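PDB 3UE6: Aureochrome1 from Vaucheria frigida, which probably senses blue light through a PAS/LOV domain that binds flavin mononucleotide, and passes the signal on within a photoreceptor protein. Local coordinates for residues T51-L55 with P56-I60; G72-L75 with D76-L79. One frame throughout, in Å; residues are numbered along the deposited sequence.

Interaction 1 (T51-L55 with P56-I60); sequences TDASL and PDNPI. With FMN (flavin mononucleotide), chain G.
Thr51 and Asn58 meet by their polar side-chain ends across the loop that joins strand 48-52 to strand 60-63. ND2 of Asn58 gives a weak, strongly bent hydrogen bond to OG1 of Thr51 at 2.8 Å. Asn58 reaches this hydroxyl because its CG lies anti to the backbone N (chi1 -153°), and ND2 also comes close to the CB of Ala53. The other end of the same amide faces the cofactor: Asn58 OD1 lies 3.2 Å from the flavin methyl C8M, while Thr51 CG2 packs on the adjacent methyl C7M at 3.5 Å. Both residues line the flavin pocket, at its dimethylbenzene end. A second group of side-chain bonds forms an Asx turn, in which Asp52 OD1 accepts from both Ser54 N and Ser54 OG, the two donors reaching it from the same face of the carboxylate.

Backbone bonds close the loop. Asp52 N donates to Pro59 O at 3.0 Å, next to the antiparallel non-hydrogen-bonded pair Thr51-Ile60. The connection is made of two successive beta turns, type I from Asp52 to Leu55 and type II from Leu55 to Asn58, and links two neighbouring strands of the antiparallel PAS sheet. In the second turn Asn58 N bonds to Leu55 O at 3.2 Å.

Toward the outer part of the loop, Leu55 CB rests 3.7 Å from Pro59 CD. Beyond it, Asp57 forms a salt bridge with Arg84, and Arg65 of the second subunit packs on Ser54 and Leu55.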
loop_
_atom_site.group_PDB
_atom_site.type_symbol
_atom_site.label_atom_id
_atom_site.label_comp_id
_atom_site.label_asym_id
_atom_site.label_seq_id
_atom_site.Cartn_x
_atom_site.Cartn_y
_atom_site.Cartn_z
ATOM N N THR A 51 5.708 -5.753 -2.499
ATOM C CA THR A 51 6.233 -6.840 -3.315
ATOM C C THR A 51 5.170 -7.356 -4.272
ATOM O O THR A 51 3.976 -7.192 -4.030
ATOM C CB THR A 51 6.742 -7.999 -2.449
ATOM O OG1 THR A 51 5.632 -8.623 -1.792
ATOM C CG2 THR A 51 7.732 -7.492 -1.417
ATOM N N ASP A 52 5.616 -7.974 -5.359
ATOM C CA ASP A 52 4.713 -8.594 -6.316
ATOM C C ASP A 52 4.775 -10.107 -6.166
ATOM O O ASP A 52 5.774 -10.732 -6.524
ATOM C CB ASP A 52 5.092 -8.193 -7.742
ATOM C CG ASP A 52 4.007 -8.514 -8.748
ATOM O OD1 ASP A 52 3.259 -9.492 -8.531
ATOM O OD2 ASP A 52 3.902 -7.781 -9.754
ATOM N N ALA A 53 3.708 -10.695 -5.634
ATOM C CA ALA A 53 3.687 -12.131 -5.379
ATOM C C ALA A 53 3.613 -12.970 -6.658
ATOM O O ALA A 53 4.009 -14.135 -6.662
ATOM C CB ALA A 53 2.536 -12.485 -4.444
ATOM N N SER A 54 3.108 -12.377 -7.738
ATOM C CA SER A 54 2.945 -13.096 -9.002
ATOM C C SER A 54 4.281 -13.268 -9.710
ATOM O O SER A 54 4.428 -14.115 -10.592
ATOM C CB SER A 54 1.970 -12.356 -9.922
ATOM O OG SER A 54 2.537 -11.150 -10.411
ATOM N N LEU A 55 5.246 -12.442 -9.321
ATOM C CA LEU A 55 6.581 -12.492 -9.890
ATOM C C LEU A 55 7.451 -13.451 -9.092
ATOM O O LEU A 55 7.269 -13.602 -7.886
ATOM C CB LEU A 55 7.199 -11.095 -9.928
ATOM C CG LEU A 55 6.640 -10.174 -11.013
ATOM C CD1 LEU A 55 7.299 -8.798 -10.976
ATOM C CD2 LEU A 55 6.801 -10.814 -12.387
ATOM N N PRO A 56 8.399 -14.112 -9.772
ATOM C CA PRO A 56 9.269 -15.128 -9.167
ATOM C C PRO A 56 9.973 -14.641 -7.899
ATOM O O PRO A 56 10.737 -13.680 -7.957
ATOM C CB PRO A 56 10.298 -15.401 -10.270
ATOM C CG PRO A 56 9.579 -15.084 -11.535
ATOM C CD PRO A 56 8.673 -13.935 -11.210
ATOM N N ASP A 57 9.699 -15.297 -6.772
ATOM C CA ASP A 57 10.378 -15.017 -5.504
ATOM C C ASP A 57 9.974 -13.690 -4.842
ATOM O O ASP A 57 10.760 -13.092 -4.105
ATOM C CB ASP A 57 11.900 -15.092 -5.686
ATOM C CG ASP A 57 12.646 -15.265 -4.371
ATOM O OD1 ASP A 57 12.083 -15.850 -3.421
ATOM O OD2 ASP A 57 13.810 -14.818 -4.299
ATOM N N ASN A 58 8.753 -13.234 -5.113
ATOM C CA ASN A 58 8.163 -12.123 -4.366
ATOM C C ASN A 58 9.075 -10.896 -4.256
ATOM O O ASN A 58 9.445 -10.493 -3.152
ATOM C CB ASN A 58 7.788 -12.617 -2.966
ATOM C CG ASN A 58 6.647 -11.835 -2.346
ATOM O OD1 ASN A 58 6.404 -11.934 -1.145
ATOM N ND2 ASN A 58 5.931 -11.069 -3.161
ATOM N N PRO A 59 9.436 -10.295 -5.402
ATOM C CA PRO A 59 10.407 -9.193 -5.429
ATOM C C PRO A 59 9.790 -7.836 -5.103
ATOM O O PRO A 59 8.585 -7.644 -5.282
ATOM C CB PRO A 59 10.890 -9.198 -6.877
ATOM C CG PRO A 59 9.707 -9.685 -7.649
ATOM C CD PRO A 59 8.989 -10.672 -6.757
ATOM N N ILE A 60 10.625 -6.910 -4.633
ATOM C CA ILE A 60 10.199 -5.550 -4.325
ATOM C C ILE A 60 9.893 -4.781 -5.602
ATOM O O ILE A 60 10.663 -4.826 -6.563
ATOM C CB ILE A 60 11.295 -4.776 -3.574
ATOM C CG1 ILE A 60 11.584 -5.416 -2.215
ATOM C CG2 ILE A 60 10.902 -3.314 -3.407
ATOM C CD1 ILE A 60 12.692 -4.719 -1.450
HETATM N N1 FMN G . 12.589 -10.039 6.136
HETATM C C2 FMN G . 13.447 -9.316 6.937
HETATM O O2 FMN G . 14.352 -9.892 7.548
HETATM N N3 FMN G . 13.292 -7.952 7.055
HETATM C C4 FMN G . 12.286 -7.304 6.374
HETATM O O4 FMN G . 12.149 -6.089 6.477
HETATM C C4A FMN G . 11.422 -8.029 5.564
HETATM N N5 FMN G . 10.403 -7.397 4.870
HETATM C C5A FMN G . 9.549 -8.128 4.072
HETATM C C6 FMN G . 8.532 -7.484 3.382
HETATM C C7 FMN G . 7.662 -8.207 2.574
HETATM C C7M FMN G . 6.561 -7.502 1.829
HETATM C C8 FMN G . 7.816 -9.583 2.458
HETATM C C8M FMN G . 6.877 -10.359 1.585
HETATM C C9 FMN G . 8.836 -10.229 3.150
HETATM C C9A FMN G . 9.707 -9.503 3.960
HETATM N N10 FMN G . 10.736 -10.129 4.646
HETATM C C10 FMN G . 11.579 -9.402 5.451
HETATM C "C1'" FMN G . 10.937 -11.613 4.578
HETATM C "C2'" FMN G . 11.806 -12.086 3.425
HETATM O "O2'" FMN G . 11.470 -11.393 2.249
HETATM C "C3'" FMN G . 11.586 -13.584 3.240
HETATM O "O3'" FMN G . 10.233 -13.855 2.943
HETATM C "C4'" FMN G . 11.997 -14.324 4.509
HETATM O "O4'" FMN G . 13.374 -14.124 4.725
HETATM C "C5'" FMN G . 11.725 -15.824 4.444
HETATM O "O5'" FMN G . 12.009 -16.315 3.152
HETATM P P FMN G . 13.352 -17.147 2.834
HETATM O O1P FMN G . 14.529 -16.227 3.059
HETATM O O2P FMN G . 13.348 -17.603 1.397
HETATM O O3P FMN G . 13.471 -18.352 3.735
#

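Interaction 2 (G72-L75 with D76-L79); sequences GYSL and DQIL
Leu75 and Leu79, one helical turn apart, are brought together by contrasting first torsions: CG of Leu75 stands anti to the backbone N (chi1 160°), whereas that of Leu79 lies anti to the carbonyl carbon (chi1 -71°). The two branched ends cross at a slant, with Leu75 CD1 3.7 Å from Leu79 CG. Their backbones are tied as well, since Leu79 N donates to Leu75 O at 2.9 Å. An alanine in place of Leu79 removes the branched end that Leu75 CD1 packs on, which would probably open a gap beside that methyl and let Leu75 shift.

At the start of the helix, Gln77 extends back toward the residues that precede it. Its OE1 accepts from Ser74 N at 3.2 Å; the hydrogen bond is fairly straight at the N-H, but the donor sits above the amide's carbonyl plane and not on a lone pair. The base of the Gln77 side chain is doubtfully placed, so this bond is read with reserve. The same oxygen lies at the edge of the Tyr73 ring, in its plane, 3.4 Å from CD1, with ring and amide planes 66° apart. Ser74 is the N-cap residue, though its side chain does not cap. Ile78 turns inward, its CG1 lying 3.7 Å from Tyr73 CB.

This short helix 75-78 follows helix 65-71 in the PAS fold. Leu75 rests on Leu68 of that helix, the Tyr73 ring meets Phe85 edge-to-face, and Ile78 packs against Phe67 and Leu68 of helix 65-71 and against Ile60 and Ala63 of strand 60-63.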
loop_
_atom_site.group_PDB
_atom_site.type_symbol
_atom_site.label_atom_id
_atom_site.label_comp_id
_atom_site.label_asym_id
_atom_site.label_seq_id
_atom_site.Cartn_x
_atom_site.Cartn_y
_atom_site.Cartn_z
ATOM N N GLY A 72 19.699 2.069 4.122
ATOM C CA GLY A 72 20.943 2.568 3.569
ATOM C C GLY A 72 21.161 2.192 2.116
ATOM O O GLY A 72 22.220 2.465 1.550
ATOM N N TYR A 73 20.159 1.563 1.513
ATOM C CA TYR A 73 20.231 1.150 0.114
ATOM C C TYR A 73 19.594 2.182 -0.800
ATOM O O TYR A 73 18.720 2.935 -0.377
ATOM C CB TYR A 73 19.502 -0.178 -0.088
ATOM C CG TYR A 73 20.185 -1.358 0.552
ATOM C CD1 TYR A 73 21.186 -2.045 -0.115
ATOM C CD2 TYR A 73 19.830 -1.786 1.821
ATOM C CE1 TYR A 73 21.820 -3.126 0.462
ATOM C CE2 TYR A 73 20.456 -2.869 2.414
ATOM C CZ TYR A 73 21.451 -3.535 1.729
ATOM O OH TYR A 73 22.078 -4.610 2.307
ATOM N N SER A 74 20.021 2.213 -2.055
ATOM C CA SER A 74 19.349 3.058 -3.027
ATOM C C SER A 74 18.246 2.248 -3.687
ATOM O O SER A 74 18.292 1.018 -3.706
ATOM C CB SER A 74 20.328 3.595 -4.072
ATOM O OG SER A 74 20.381 2.748 -5.210
ATOM N N LEU A 75 17.254 2.934 -4.243
ATOM C CA LEU A 75 16.048 2.279 -4.753
ATOM C C LEU A 75 16.254 1.265 -5.882
ATOM O O LEU A 75 15.621 0.205 -5.886
ATOM C CB LEU A 75 15.021 3.329 -5.187
ATOM C CG LEU A 75 13.932 2.855 -6.151
ATOM C CD1 LEU A 75 12.878 2.043 -5.414
ATOM C CD2 LEU A 75 13.299 4.036 -6.870
ATOM N N ASP A 76 17.127 1.575 -6.833
ATOM C CA ASP A 76 17.330 0.674 -7.962
ATOM C C ASP A 76 17.859 -0.682 -7.501
ATOM O O ASP A 76 17.388 -1.727 -7.952
ATOM C CB ASP A 76 18.291 1.296 -8.977
ATOM C CG ASP A 76 17.761 2.589 -9.564
ATOM O OD1 ASP A 76 16.525 2.766 -9.598
ATOM O OD2 ASP A 76 18.581 3.428 -9.993
ATOM N N GLN A 77 18.812 -0.660 -6.576
ATOM C CA GLN A 77 19.388 -1.892 -6.051
ATOM C C GLN A 77 18.310 -2.699 -5.343
ATOM O O GLN A 77 18.252 -3.923 -5.457
ATOM C CB GLN A 77 20.535 -1.583 -5.089
ATOM C CG GLN A 77 20.727 -0.101 -4.808
ATOM C CD GLN A 77 21.977 0.182 -3.999
ATOM O OE1 GLN A 77 22.039 -0.116 -2.805
ATOM N NE2 GLN A 77 22.982 0.759 -4.645
ATOM N N ILE A 78 17.455 -1.993 -4.612
ATOM C CA ILE A 78 16.360 -2.612 -3.879
ATOM C C ILE A 78 15.359 -3.296 -4.807
ATOM O O ILE A 78 14.840 -4.365 -4.488
ATOM C CB ILE A 78 15.614 -1.583 -3.008
ATOM C CG1 ILE A 78 16.361 -1.356 -1.693
ATOM C CG2 ILE A 78 14.188 -2.043 -2.744
ATOM C CD1 ILE A 78 15.621 -0.470 -0.715
ATOM N N LEU A 79 15.081 -2.671 -5.947
ATOM C CA LEU A 79 14.075 -3.197 -6.869
ATOM C C LEU A 79 14.417 -4.571 -7.454
ATOM O O LEU A 79 15.567 -4.845 -7.797
ATOM C CB LEU A 79 13.819 -2.199 -8.002
ATOM C CG LEU A 79 13.065 -0.922 -7.624
ATOM C CD1 LEU A 79 13.216 0.132 -8.710
ATOM C CD2 LEU A 79 11.598 -1.223 -7.362
#

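Interaction 1 precedes interaction 2 along the chain, and their centres lie 16 Å apart within one PAS domain. The 51-60 loop delivers the chain into strand 60-63, outermost in this chain in the five-stranded antiparallel sheet; helix 65-71 then leads to the turn and short helix of 72-79. The two contacts meet directly where Ile60 CD1 packs on Ile78 CG2 at 3.3 Å, so the start of the strand touches Ile78, the buried residue of helix 75-78. Interaction 1 borders the flavin itself, whereas interaction 2 lies farther off, with the side chain of Ile78 about 10 Å from the flavin.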